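Local coordinates for conserved protein with 2 CBS domains (Pyrobaculum aerophilum, PDB 2RIH) that binds AMP through a pair of CBS domains (a Bateman module) and probably serves as an adenine-nucleotide sensor, at residues V51-E56 and N78-V83; V16-T21 and G37-T42; E9-P14 and E112-L117; T23-A28 and L67-P72; D87-A92 and L130-A135. All coordinates share one frame; numbering follows the deposited sequence.

Contact 1 (V51-E56 and N78-V83). With SO4 (sulfate ion), chain C.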
# COMPACT_ATOMS: atom_id res chain seq x y z
N VAL A 51 2.44 -5.24 19.94
CA VAL A 51 1.10 -5.64 20.41
C VAL A 51 0.04 -5.39 19.34
O VAL A 51 -1.02 -6.00 19.36
CB VAL A 51 0.74 -4.96 21.76
CG1 VAL A 51 1.73 -5.42 22.86
CG2 VAL A 51 0.71 -3.45 21.64
N ALA A 52 0.33 -4.51 18.39
CA ALA A 52 -0.63 -4.17 17.37
C ALA A 52 0.06 -3.47 16.22
O ALA A 52 1.20 -3.02 16.35
CB ALA A 52 -1.73 -3.27 17.95
N VAL A 53 -0.65 -3.39 15.10
CA VAL A 53 -0.19 -2.64 13.94
C VAL A 53 -1.30 -1.72 13.43
O VAL A 53 -2.49 -2.04 13.52
CB VAL A 53 0.31 -3.57 12.80
CG1 VAL A 53 1.49 -4.40 13.29
CG2 VAL A 53 -0.81 -4.48 12.25
N VAL A 54 -0.88 -0.57 12.91
CA VAL A 54 -1.75 0.39 12.25
C VAL A 54 -1.12 0.76 10.92
O VAL A 54 0.01 1.25 10.88
CB VAL A 54 -1.93 1.67 13.10
CG1 VAL A 54 -2.87 2.65 12.40
CG2 VAL A 54 -2.45 1.33 14.48
N SER A 55 -1.83 0.50 9.83
CA SER A 55 -1.34 0.90 8.52
C SER A 55 -2.12 2.10 8.00
O SER A 55 -3.17 2.47 8.55
CB SER A 55 -1.44 -0.25 7.53
OG SER A 55 -2.78 -0.61 7.32
N GLU A 56 -1.59 2.70 6.94
CA GLU A 56 -2.26 3.77 6.22
C GLU A 56 -3.65 3.35 5.76
O GLU A 56 -4.55 4.19 5.61
CB GLU A 56 -1.40 4.19 5.02
CG GLU A 56 -1.13 3.10 4.01
CD GLU A 56 -0.06 3.48 3.01
OE1 GLU A 56 0.68 2.59 2.58
OE2 GLU A 56 0.05 4.67 2.66
N ASN A 78 -4.70 -3.60 14.38
CA ASN A 78 -4.86 -5.02 14.08
C ASN A 78 -3.79 -5.82 14.80
O ASN A 78 -2.75 -5.28 15.16
CB ASN A 78 -4.74 -5.26 12.58
CG ASN A 78 -5.74 -4.47 11.79
OD1 ASN A 78 -6.95 -4.68 11.91
ND2 ASN A 78 -5.26 -3.54 10.98
N SER A 79 -4.05 -7.11 14.99
CA SER A 79 -3.06 -8.01 15.60
C SER A 79 -1.85 -8.14 14.67
O SER A 79 -2.02 -8.22 13.45
CB SER A 79 -3.67 -9.38 15.86
OG SER A 79 -2.84 -10.13 16.72
N PRO A 80 -0.63 -8.13 15.24
CA PRO A 80 0.55 -8.24 14.36
C PRO A 80 0.70 -9.61 13.68
O PRO A 80 0.69 -10.65 14.35
CB PRO A 80 1.73 -7.97 15.32
CG PRO A 80 1.14 -7.40 16.54
CD PRO A 80 -0.23 -8.01 16.65
N ILE A 81 0.80 -9.58 12.36
CA ILE A 81 1.14 -10.77 11.58
C ILE A 81 2.66 -10.73 11.40
O ILE A 81 3.20 -9.84 10.74
CB ILE A 81 0.44 -10.82 10.20
CG1 ILE A 81 -1.10 -10.71 10.35
CG2 ILE A 81 0.84 -12.10 9.44
CD1 ILE A 81 -1.74 -11.70 11.36
N THR A 82 3.34 -11.70 11.99
CA THR A 82 4.79 -11.66 12.08
C THR A 82 5.50 -12.77 11.31
O THR A 82 4.94 -13.83 11.04
CB THR A 82 5.26 -11.77 13.55
OG1 THR A 82 4.89 -13.05 14.06
CG2 THR A 82 4.64 -10.67 14.43
N VAL A 83 6.75 -12.48 10.97
CA VAL A 83 7.70 -13.49 10.50
C VAL A 83 8.99 -13.30 11.27
O VAL A 83 9.20 -12.26 11.89
CB VAL A 83 7.99 -13.39 8.98
CG1 VAL A 83 6.74 -13.71 8.18
CG2 VAL A 83 8.54 -12.00 8.61
S SO4 C . -1.61 -3.06 4.65
O1 SO4 C . -2.25 -3.77 3.56
O2 SO4 C . -0.46 -3.85 5.12
O3 SO4 C . -1.11 -1.76 4.21
O4 SO4 C . -2.58 -2.89 5.71
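This contact lies at one of the two AMP sites of the Bateman module, to which Ser55, Asn78 and Ile81 all contribute. Val53, on strand 50-55, and Asn78, in the loop leading to strand 82-84, form a single antiparallel hydrogen-bonded pair. Val53 N donates to Asn78 O at 2.8 Å (158° at the hydrogen), and Asn78 N returns a bond to Val53 O, also 2.8 Å, each donor lying in the carbonyl plane. The side chain of Val53 is split between two partners: CG2 rests 4.0 Å from Asn78 CB, and CG1, anti to the carbonyl carbon, reaches Pro80 CB at 4.1 Å. An alanine in place of Val53 would keep the backbone pair but would probably loosen Pro80 and the packing on Leu38 and Val105. The Pro80 ring also lies along the backbone, CG 3.5 Å from Ala52 N. Ser55 OG donates to sulfate O4 at 2.8 Å, and the same ion is held by Arg102 and His103. Asn78 ND2 is bonded to Asp58, another residue of this AMP site. Two straight backbone bonds thus fix Asn78 beside a pocket whose donors hold an anion, consistent with its use for a nucleotide.

Contact 2 (V16-T21 and G37-T42). With SO4 (sulfate ion), chain D.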
# COMPACT_ATOMS: atom_id res chain seq x y z
N VAL A 16 8.82 1.96 12.12
CA VAL A 16 8.05 2.97 12.82
C VAL A 16 7.29 2.28 13.95
O VAL A 16 6.45 1.40 13.72
CB VAL A 16 7.04 3.67 11.88
CG1 VAL A 16 6.11 4.56 12.67
CG2 VAL A 16 7.78 4.48 10.84
N SER A 17 7.64 2.63 15.18
CA SER A 17 6.91 2.11 16.33
C SER A 17 6.52 3.24 17.25
O SER A 17 7.25 4.22 17.39
CB SER A 17 7.72 1.04 17.07
OG SER A 17 8.87 1.60 17.67
N LEU A 18 5.35 3.10 17.87
CA LEU A 18 4.84 4.05 18.83
C LEU A 18 4.28 3.26 20.00
O LEU A 18 3.89 2.10 19.83
CB LEU A 18 3.75 4.93 18.20
CG LEU A 18 4.13 5.86 17.04
CD1 LEU A 18 4.07 5.15 15.68
CD2 LEU A 18 3.22 7.07 17.04
N PRO A 19 4.25 3.86 21.20
CA PRO A 19 3.58 3.15 22.29
C PRO A 19 2.09 2.93 22.00
O PRO A 19 1.48 3.67 21.22
CB PRO A 19 3.79 4.05 23.51
CG PRO A 19 4.21 5.37 22.98
CD PRO A 19 4.83 5.14 21.63
N GLU A 20 1.54 1.89 22.61
CA GLU A 20 0.14 1.49 22.42
C GLU A 20 -0.91 2.55 22.75
O GLU A 20 -2.07 2.40 22.36
CB GLU A 20 -0.15 0.21 23.23
CG GLU A 20 0.12 0.32 24.73
CD GLU A 20 -0.28 -0.94 25.47
OE1 GLU A 20 0.55 -1.50 26.20
OE2 GLU A 20 -1.44 -1.38 25.31
N THR A 21 -0.51 3.61 23.46
CA THR A 21 -1.38 4.74 23.80
C THR A 21 -1.42 5.82 22.72
O THR A 21 -2.14 6.82 22.86
CB THR A 21 -0.87 5.42 25.10
OG1 THR A 21 0.54 5.64 24.99
CG2 THR A 21 -1.15 4.56 26.32
N GLY A 37 4.28 2.67 5.29
CA GLY A 37 2.84 2.50 5.42
C GLY A 37 2.33 1.71 6.60
O GLY A 37 1.11 1.59 6.77
N LEU A 38 3.23 1.15 7.40
CA LEU A 38 2.82 0.40 8.60
C LEU A 38 3.61 0.78 9.84
O LEU A 38 4.85 0.80 9.83
CB LEU A 38 2.91 -1.11 8.37
CG LEU A 38 2.27 -1.95 9.49
CD1 LEU A 38 1.12 -2.79 8.98
CD2 LEU A 38 3.31 -2.80 10.22
N ALA A 39 2.87 1.10 10.90
CA ALA A 39 3.40 1.38 12.22
C ALA A 39 3.13 0.22 13.18
O ALA A 39 2.07 -0.41 13.14
CB ALA A 39 2.78 2.68 12.78
N VAL A 40 4.09 -0.07 14.04
CA VAL A 40 3.92 -1.07 15.09
C VAL A 40 3.64 -0.38 16.42
O VAL A 40 4.36 0.53 16.82
CB VAL A 40 5.17 -1.97 15.22
CG1 VAL A 40 5.04 -2.95 16.39
CG2 VAL A 40 5.42 -2.73 13.92
N LEU A 41 2.57 -0.79 17.09
CA LEU A 41 2.28 -0.29 18.44
C LEU A 41 2.92 -1.27 19.41
O LEU A 41 2.76 -2.48 19.26
CB LEU A 41 0.77 -0.15 18.69
CG LEU A 41 -0.01 0.87 17.84
CD1 LEU A 41 -1.41 1.09 18.44
CD2 LEU A 41 0.70 2.22 17.69
N THR A 42 3.69 -0.75 20.36
CA THR A 42 4.45 -1.59 21.28
C THR A 42 3.90 -1.50 22.70
O THR A 42 3.23 -0.53 23.07
CB THR A 42 5.96 -1.23 21.28
OG1 THR A 42 6.13 0.15 21.62
CG2 THR A 42 6.56 -1.48 19.89
S SO4 D . 5.70 0.86 2.07
O1 SO4 D . 5.05 -0.10 1.20
O2 SO4 D . 7.12 0.56 2.16
O3 SO4 D . 5.56 2.19 1.53
O4 SO4 D . 5.10 0.81 3.39
O HOH W 1 7.47 0.58 10.01
O HOH W 2 7.69 2.22 20.60
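Four backbone hydrogen bonds form the first shell, running to and fro between segments 16-21 and 37-42. Val40 N donates to Val16 O at 2.8 Å in a nearly straight bond (174°); Val40 O then accepts from Leu18 N, approached almost along the C=O axis. Thr42 N meets Leu18 O at 2.9 Å, and the last bond, Glu20 N to Thr42 O, is more bent (134°). On the face carrying Leu18 and Ala39, Leu18 CD1 lies 4.0 Å from Ala39 CB, while Leu18 CB meets CD2 of Leu41. Ser17 CB touches Thr42 CG2 at 4.0 Å on the other side. The short strand segments run parallel, 35° between their directions, in the beta-alpha-beta crossover where helix 24-34 connects them and covers Ala39. Water extends the pairing at both ends: one accepts from Val16 N and donates to Leu38 O (2.6 Å), and another is hydrogen-bonded to both Ser17 OG and Thr42 OG1. Further out, Glu20 OE1 takes the backbone N-H of Arg44. Gly37 N, at an AMP site with Val16 and Leu38, donates to sulfate O4 (2.8 Å); His103 and Ser118 of this chain and Arg57 of the second subunit also bond the ion.

Contact 3 (E9-P14 and E112-L117)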
# COMPACT_ATOMS: atom_id res chain seq x y z
N GLU A 9 17.56 -9.58 5.36
CA GLU A 9 18.39 -9.07 4.27
C GLU A 9 17.72 -7.94 3.48
O GLU A 9 18.40 -7.21 2.74
CB GLU A 9 18.76 -10.20 3.31
CG GLU A 9 19.54 -11.32 3.94
CD GLU A 9 19.88 -12.43 2.97
OE1 GLU A 9 20.38 -12.12 1.86
OE2 GLU A 9 19.65 -13.61 3.31
N LEU A 10 16.41 -7.81 3.60
CA LEU A 10 15.64 -6.81 2.85
C LEU A 10 15.12 -5.66 3.71
O LEU A 10 14.35 -4.84 3.23
CB LEU A 10 14.46 -7.48 2.15
CG LEU A 10 14.78 -8.72 1.31
CD1 LEU A 10 13.51 -9.25 0.66
CD2 LEU A 10 15.87 -8.44 0.25
N LEU A 11 15.53 -5.60 4.97
CA LEU A 11 15.10 -4.54 5.86
C LEU A 11 15.89 -3.27 5.54
O LEU A 11 17.10 -3.30 5.40
CB LEU A 11 15.26 -4.95 7.32
CG LEU A 11 14.36 -6.11 7.78
CD1 LEU A 11 14.72 -6.55 9.19
CD2 LEU A 11 12.89 -5.72 7.71
N LYS A 12 15.19 -2.14 5.44
CA LYS A 12 15.82 -0.92 4.97
C LYS A 12 16.14 0.09 6.08
O LYS A 12 17.29 0.50 6.22
CB LYS A 12 15.00 -0.33 3.81
CG LYS A 12 15.26 -1.13 2.53
CD LYS A 12 14.23 -0.96 1.45
CE LYS A 12 14.52 -1.91 0.27
NZ LYS A 12 14.33 -3.38 0.59
N ARG A 13 15.13 0.46 6.87
CA ARG A 13 15.29 1.43 7.96
C ARG A 13 14.68 0.88 9.26
O ARG A 13 13.97 -0.12 9.24
CB ARG A 13 14.60 2.74 7.60
CG ARG A 13 15.17 3.45 6.37
CD ARG A 13 16.60 3.94 6.62
NE ARG A 13 17.14 4.63 5.46
CZ ARG A 13 17.68 4.04 4.39
NH1 ARG A 13 18.13 4.78 3.39
NH2 ARG A 13 17.78 2.72 4.30
N PRO A 14 14.98 1.53 10.41
CA PRO A 14 14.28 1.06 11.60
C PRO A 14 12.76 1.19 11.44
O PRO A 14 12.28 2.11 10.76
CB PRO A 14 14.81 1.97 12.71
CG PRO A 14 16.12 2.48 12.19
CD PRO A 14 15.92 2.62 10.71
N GLU A 112 11.18 -9.90 19.72
CA GLU A 112 11.44 -8.47 19.67
C GLU A 112 11.31 -7.97 18.24
O GLU A 112 11.62 -8.69 17.29
CB GLU A 112 12.83 -8.16 20.22
CG GLU A 112 13.01 -8.60 21.67
CD GLU A 112 14.46 -8.62 22.12
OE1 GLU A 112 15.37 -8.68 21.27
OE2 GLU A 112 14.68 -8.58 23.34
N LEU A 113 10.84 -6.73 18.10
CA LEU A 113 10.70 -6.09 16.81
C LEU A 113 12.06 -5.84 16.16
O LEU A 113 12.93 -5.23 16.76
CB LEU A 113 9.96 -4.76 16.98
CG LEU A 113 9.74 -3.87 15.75
CD1 LEU A 113 8.84 -4.55 14.72
CD2 LEU A 113 9.14 -2.57 16.22
N VAL A 114 12.22 -6.32 14.93
CA VAL A 114 13.42 -6.11 14.14
C VAL A 114 13.13 -5.08 13.04
O VAL A 114 13.90 -4.17 12.79
CB VAL A 114 13.88 -7.43 13.49
CG1 VAL A 114 15.19 -7.22 12.73
CG2 VAL A 114 14.05 -8.51 14.56
N GLY A 115 12.00 -5.26 12.38
CA GLY A 115 11.62 -4.38 11.30
C GLY A 115 10.25 -4.69 10.79
O GLY A 115 9.49 -5.48 11.38
N VAL A 116 9.93 -4.02 9.68
CA VAL A 116 8.70 -4.23 8.95
C VAL A 116 9.08 -4.42 7.48
O VAL A 116 9.81 -3.62 6.89
CB VAL A 116 7.74 -3.03 9.10
CG1 VAL A 116 6.53 -3.17 8.14
CG2 VAL A 116 7.30 -2.88 10.55
N LEU A 117 8.59 -5.51 6.91
CA LEU A 117 8.83 -5.85 5.52
C LEU A 117 7.58 -5.50 4.72
O LEU A 117 6.46 -5.81 5.12
CB LEU A 117 9.14 -7.34 5.42
CG LEU A 117 9.69 -7.90 4.10
CD1 LEU A 117 11.14 -7.46 3.89
CD2 LEU A 117 9.58 -9.42 4.09
O HOH W 3 12.50 -1.82 6.42
O HOH W 4 11.64 -1.73 9.05
O HOH W 5 14.80 -2.72 10.53
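Apolar packing and bridging water join the segment leading into strand 16-19 to strand 113-117, with no direct hydrogen bond. The packing centres on Leu11: chi1 (-66°) aims CG at the strand, bringing the tip closer, and its two methyls meet different partners. CD1 meets Val114 CG1 at 3.6 Å, the two side chains crossing at about a right angle. CD2 settles on backbone, 4.0 Å from Gly115 CA and 3.8 Å from Val116 O, and a CB on Gly115 would lie too close to it. Val114 and Gly115 form a classic beta bulge opposite Val106 of strand 103-107. Leu10 CB touches Leu117 CD1 at 3.7 Å. Among the waters, two donate to Arg13 O; one of these accepts from Val116 N (2.9 Å), while the other donates to Val114 O (2.8 Å). A third accepts from Lys12 N and gives a longer bond to Val116 O at 3.3 Å. Lys12 NZ turns back to Leu10 O and makes a salt bridge with Asp121, a residue of an AMP site. Water takes up backbone groups on the strand outermost in this chain's sheet, while Leu11, with Leu10, supplies the direct apolar hold.

Contact 4 (T23-A28 and L67-P72)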
# COMPACT_ATOMS: atom_id res chain seq x y z
N THR A 23 -2.09 8.21 19.53
CA THR A 23 -3.31 8.63 18.86
C THR A 23 -3.19 8.27 17.39
O THR A 23 -2.11 7.96 16.90
CB THR A 23 -3.57 10.13 18.99
OG1 THR A 23 -2.58 10.87 18.25
CG2 THR A 23 -3.58 10.55 20.47
N ILE A 24 -4.32 8.33 16.69
CA ILE A 24 -4.35 8.04 15.26
C ILE A 24 -3.48 9.00 14.46
O ILE A 24 -2.76 8.58 13.55
CB ILE A 24 -5.80 8.08 14.71
CG1 ILE A 24 -6.65 6.97 15.34
CG2 ILE A 24 -5.78 7.98 13.17
CD1 ILE A 24 -8.11 7.08 15.04
N ARG A 25 -3.54 10.29 14.78
CA ARG A 25 -2.75 11.29 14.06
C ARG A 25 -1.26 11.19 14.38
O ARG A 25 -0.43 11.53 13.54
CB ARG A 25 -3.25 12.72 14.36
CG ARG A 25 -2.84 13.71 13.26
CD ARG A 25 -3.37 15.11 13.50
NE ARG A 25 -4.79 15.15 13.81
CZ ARG A 25 -5.79 15.25 12.93
NH1 ARG A 25 -5.57 15.31 11.63
NH2 ARG A 25 -7.05 15.29 13.37
N GLU A 26 -0.92 10.76 15.60
CA GLU A 26 0.48 10.53 15.95
C GLU A 26 1.08 9.45 15.06
O GLU A 26 2.19 9.62 14.54
CB GLU A 26 0.64 10.16 17.43
CG GLU A 26 0.54 11.36 18.36
CD GLU A 26 0.36 10.98 19.82
OE1 GLU A 26 0.23 9.78 20.13
OE2 GLU A 26 0.36 11.90 20.67
N VAL A 27 0.33 8.36 14.87
CA VAL A 27 0.74 7.28 13.96
C VAL A 27 0.90 7.80 12.53
O VAL A 27 1.91 7.55 11.89
CB VAL A 27 -0.27 6.11 13.97
CG1 VAL A 27 0.06 5.10 12.84
CG2 VAL A 27 -0.28 5.44 15.34
N ALA A 28 -0.12 8.51 12.05
CA ALA A 28 -0.08 9.13 10.73
C ALA A 28 1.12 10.04 10.52
O ALA A 28 1.73 10.03 9.46
CB ALA A 28 -1.38 9.90 10.46
N LEU A 67 -13.93 9.33 12.13
CA LEU A 67 -13.49 9.14 13.50
C LEU A 67 -12.68 10.34 13.97
O LEU A 67 -12.10 11.09 13.16
CB LEU A 67 -12.63 7.89 13.65
CG LEU A 67 -13.19 6.54 13.22
CD1 LEU A 67 -12.20 5.44 13.59
CD2 LEU A 67 -14.57 6.29 13.83
N ASP A 68 -12.66 10.52 15.28
CA ASP A 68 -11.79 11.50 15.89
C ASP A 68 -10.36 11.02 15.68
O ASP A 68 -9.90 10.09 16.36
CB ASP A 68 -12.13 11.65 17.38
CG ASP A 68 -11.33 12.75 18.06
OD1 ASP A 68 -11.62 13.00 19.25
OD2 ASP A 68 -10.44 13.36 17.43
N LEU A 69 -9.68 11.65 14.73
CA LEU A 69 -8.30 11.30 14.36
C LEU A 69 -7.27 11.66 15.44
O LEU A 69 -6.12 11.26 15.36
CB LEU A 69 -7.95 11.97 13.02
CG LEU A 69 -8.25 11.26 11.69
CD1 LEU A 69 -9.32 10.20 11.76
CD2 LEU A 69 -8.55 12.30 10.60
N ASP A 70 -7.69 12.43 16.44
CA ASP A 70 -6.86 12.68 17.62
C ASP A 70 -7.26 11.79 18.80
O ASP A 70 -6.79 11.99 19.92
CB ASP A 70 -6.92 14.15 18.00
CG ASP A 70 -6.25 15.03 16.99
OD1 ASP A 70 -5.03 14.86 16.77
OD2 ASP A 70 -6.93 15.88 16.40
N GLY A 71 -8.12 10.81 18.55
CA GLY A 71 -8.43 9.78 19.52
C GLY A 71 -7.41 8.64 19.43
O GLY A 71 -6.51 8.67 18.59
N PRO A 72 -7.52 7.65 20.32
CA PRO A 72 -6.58 6.53 20.33
C PRO A 72 -6.53 5.73 19.03
O PRO A 72 -7.55 5.54 18.36
CB PRO A 72 -7.09 5.65 21.49
CG PRO A 72 -8.49 6.07 21.71
CD PRO A 72 -8.54 7.52 21.38
O HOH W 6 -3.21 13.47 18.09
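A capping box opens helix 24-34, and the loop 67-72 is bound against that helix start. Within the box, Glu26 N donates to Thr23 OG1 at 3.1 Å and Thr23 N to Glu26 OE1, which it meets from above the carboxylate plane. The two amides between them turn to the loop instead: Ile24 N gives a bond to Gly71 O (2.9 Å), nearly along the C=O axis, whereas Arg25 N makes a weak, bent one to Leu69 O (127° at the hydrogen). A side chain and two loop carbonyls thus take up these helix-start amides. The loop is itself folded by a type I turn from Asp68 to Gly71 and by an Asx turn, Asp68 OD2 accepting from Asp70 N. Arg25, CG anti to its backbone N and the chain bent at chi3, grips Asp70 side-on: NE donates to OD1 of Asp70 at 3.0 Å and NH2 to its OD2 at 3.1 Å. Both oxygens are met from above the carboxylate plane, the flat groups being 45° apart. Asp70 OD1 also pairs with Arg66, and Arg25 NH1 donates to Val63 O, both partners on the second subunit. A methionine in place of Arg25 has no guanidinium for Asp70 or for Val63 O of the second subunit, and would probably leave the loop less firmly held. Ile24 CB lies 3.3 Å from Leu69 O, and Leu69 CB covers one guanidinium face. A water donates to Asp70 OD1 at 2.6 Å and bonds Thr23 OG1 at 2.7 Å.

Contact 5 (D87-A92 and L130-A135)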
# COMPACT_ATOMS: atom_id res chain seq x y z
N ASP A 87 13.53 -16.17 8.72
CA ASP A 87 12.67 -16.83 7.73
C ASP A 87 13.06 -16.45 6.31
O ASP A 87 13.46 -15.32 6.06
CB ASP A 87 11.20 -16.45 7.93
CG ASP A 87 10.54 -17.21 9.07
OD1 ASP A 87 11.07 -18.26 9.47
OD2 ASP A 87 9.50 -16.73 9.56
N PRO A 88 12.96 -17.42 5.37
CA PRO A 88 13.09 -17.09 3.96
C PRO A 88 11.97 -16.17 3.50
O PRO A 88 10.85 -16.24 4.01
CB PRO A 88 13.00 -18.45 3.26
CG PRO A 88 12.39 -19.37 4.25
CD PRO A 88 12.77 -18.86 5.59
N VAL A 89 12.27 -15.33 2.53
CA VAL A 89 11.31 -14.32 2.07
C VAL A 89 9.99 -14.90 1.55
O VAL A 89 8.98 -14.20 1.55
CB VAL A 89 11.95 -13.37 1.03
CG1 VAL A 89 13.13 -12.62 1.66
CG2 VAL A 89 12.40 -14.13 -0.21
N HIS A 90 9.98 -16.17 1.13
CA HIS A 90 8.74 -16.79 0.63
C HIS A 90 7.71 -16.97 1.74
O HIS A 90 6.50 -16.97 1.48
CB HIS A 90 9.01 -18.12 -0.11
CG HIS A 90 9.30 -19.29 0.79
ND1 HIS A 90 8.31 -19.98 1.45
CD2 HIS A 90 10.47 -19.92 1.10
CE1 HIS A 90 8.85 -20.97 2.15
NE2 HIS A 90 10.16 -20.95 1.95
N VAL A 91 8.19 -17.13 2.98
CA VAL A 91 7.31 -17.19 4.15
C VAL A 91 6.57 -15.86 4.36
O VAL A 91 5.40 -15.87 4.74
CB VAL A 91 8.09 -17.57 5.43
CG1 VAL A 91 7.20 -17.42 6.66
CG2 VAL A 91 8.61 -19.00 5.34
N ALA A 92 7.25 -14.74 4.12
CA ALA A 92 6.63 -13.41 4.26
C ALA A 92 5.60 -13.18 3.16
O ALA A 92 4.47 -12.75 3.45
CB ALA A 92 7.68 -12.32 4.23
N LEU A 130 12.24 -14.60 -8.42
CA LEU A 130 12.62 -15.95 -8.82
C LEU A 130 12.49 -16.88 -7.62
O LEU A 130 11.89 -17.95 -7.70
CB LEU A 130 14.05 -15.95 -9.36
CG LEU A 130 14.54 -17.11 -10.22
CD1 LEU A 130 13.75 -17.24 -11.51
CD2 LEU A 130 16.02 -16.93 -10.52
N GLU A 131 13.00 -16.42 -6.48
CA GLU A 131 12.94 -17.19 -5.25
C GLU A 131 11.50 -17.36 -4.74
O GLU A 131 11.15 -18.42 -4.23
CB GLU A 131 13.84 -16.54 -4.19
CG GLU A 131 14.32 -17.51 -3.16
CD GLU A 131 15.40 -16.94 -2.29
OE1 GLU A 131 16.53 -16.76 -2.80
OE2 GLU A 131 15.13 -16.69 -1.10
N LEU A 132 10.67 -16.33 -4.88
CA LEU A 132 9.24 -16.47 -4.59
C LEU A 132 8.56 -17.47 -5.54
O LEU A 132 7.65 -18.19 -5.13
CB LEU A 132 8.50 -15.12 -4.69
CG LEU A 132 8.91 -13.97 -3.78
CD1 LEU A 132 7.97 -12.78 -4.00
CD2 LEU A 132 8.92 -14.38 -2.31
N ALA A 133 8.98 -17.50 -6.80
CA ALA A 133 8.35 -18.37 -7.80
C ALA A 133 8.69 -19.85 -7.61
O ALA A 133 7.89 -20.73 -7.93
CB ALA A 133 8.73 -17.91 -9.18
N THR A 134 9.89 -20.13 -7.09
CA THR A 134 10.38 -21.49 -6.89
C THR A 134 9.67 -22.23 -5.75
O THR A 134 9.40 -23.43 -5.86
CB THR A 134 11.88 -21.49 -6.59
OG1 THR A 134 12.56 -20.68 -7.55
CG2 THR A 134 12.44 -22.92 -6.63
N ALA A 135 9.38 -21.51 -4.67
CA ALA A 135 8.78 -22.08 -3.46
C ALA A 135 7.52 -22.91 -3.74
O ALA A 135 7.39 -24.05 -3.29
CB ALA A 135 8.46 -20.96 -2.46
O HOH W 7 12.57 -17.53 -0.13
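The backbones of the start of helix 89-99 and the end of helix 126-134 come closest at His90 and Leu132, whose CA atoms are 5.3 Å apart, with no direct hydrogen bond between the segments. Leu132 makes the central touch through one branch: CD2 sits 3.8 Å from His90 CA and 4.1 Å from Val89 CG2, so it presses on backbone as well as side chain. His90 has CG in the crowded position between its backbone N and carbonyl carbon (chi1 77°), which turns the imidazole to Ala135. The methyl of Ala135 lies over one ring face as a CH-pi contact, its CB 4.1 Å from the centroid of the His90 ring and 28° off the normal. Glu131 OE2 lies 3.8 Å from Val89 CG2. One water links the segments, accepting from His90 N at 3.2 Å and donating to Glu131 OE2, which also receives the backbone N-H of Ile5. Leu132 also packs on Cys123 of the second subunit. Helix 89-99 leads from strand 82-84 to strand 103-107 in the second CBS domain, its Ala92 against Leu117 of strand 113-118, and helix 126-134 packs at its start.

In the fold
Contact 2 is the buried one, built on strand pairing, and the other four are only partly buried. Contact 1 adds to the same sheet, since strands 38-43 and 50-55 are neighbours, with Ala52 O probably bonded to Leu41 N, and it joins strand 50-55 to the loop before strand 82-84. Contacts 2 and 3 meet through apolar side chains, Val40 and Leu38 on Val116, which brings the two domains' sheets together. Contacts 4 and 5 lie on opposite sides of the chain's centre, about 35 Å apart between centres, and both touch the second subunit. Their chemistry differs: a salt bridge and filled helix-start amides in contact 4, mostly apolar packing in contact 5.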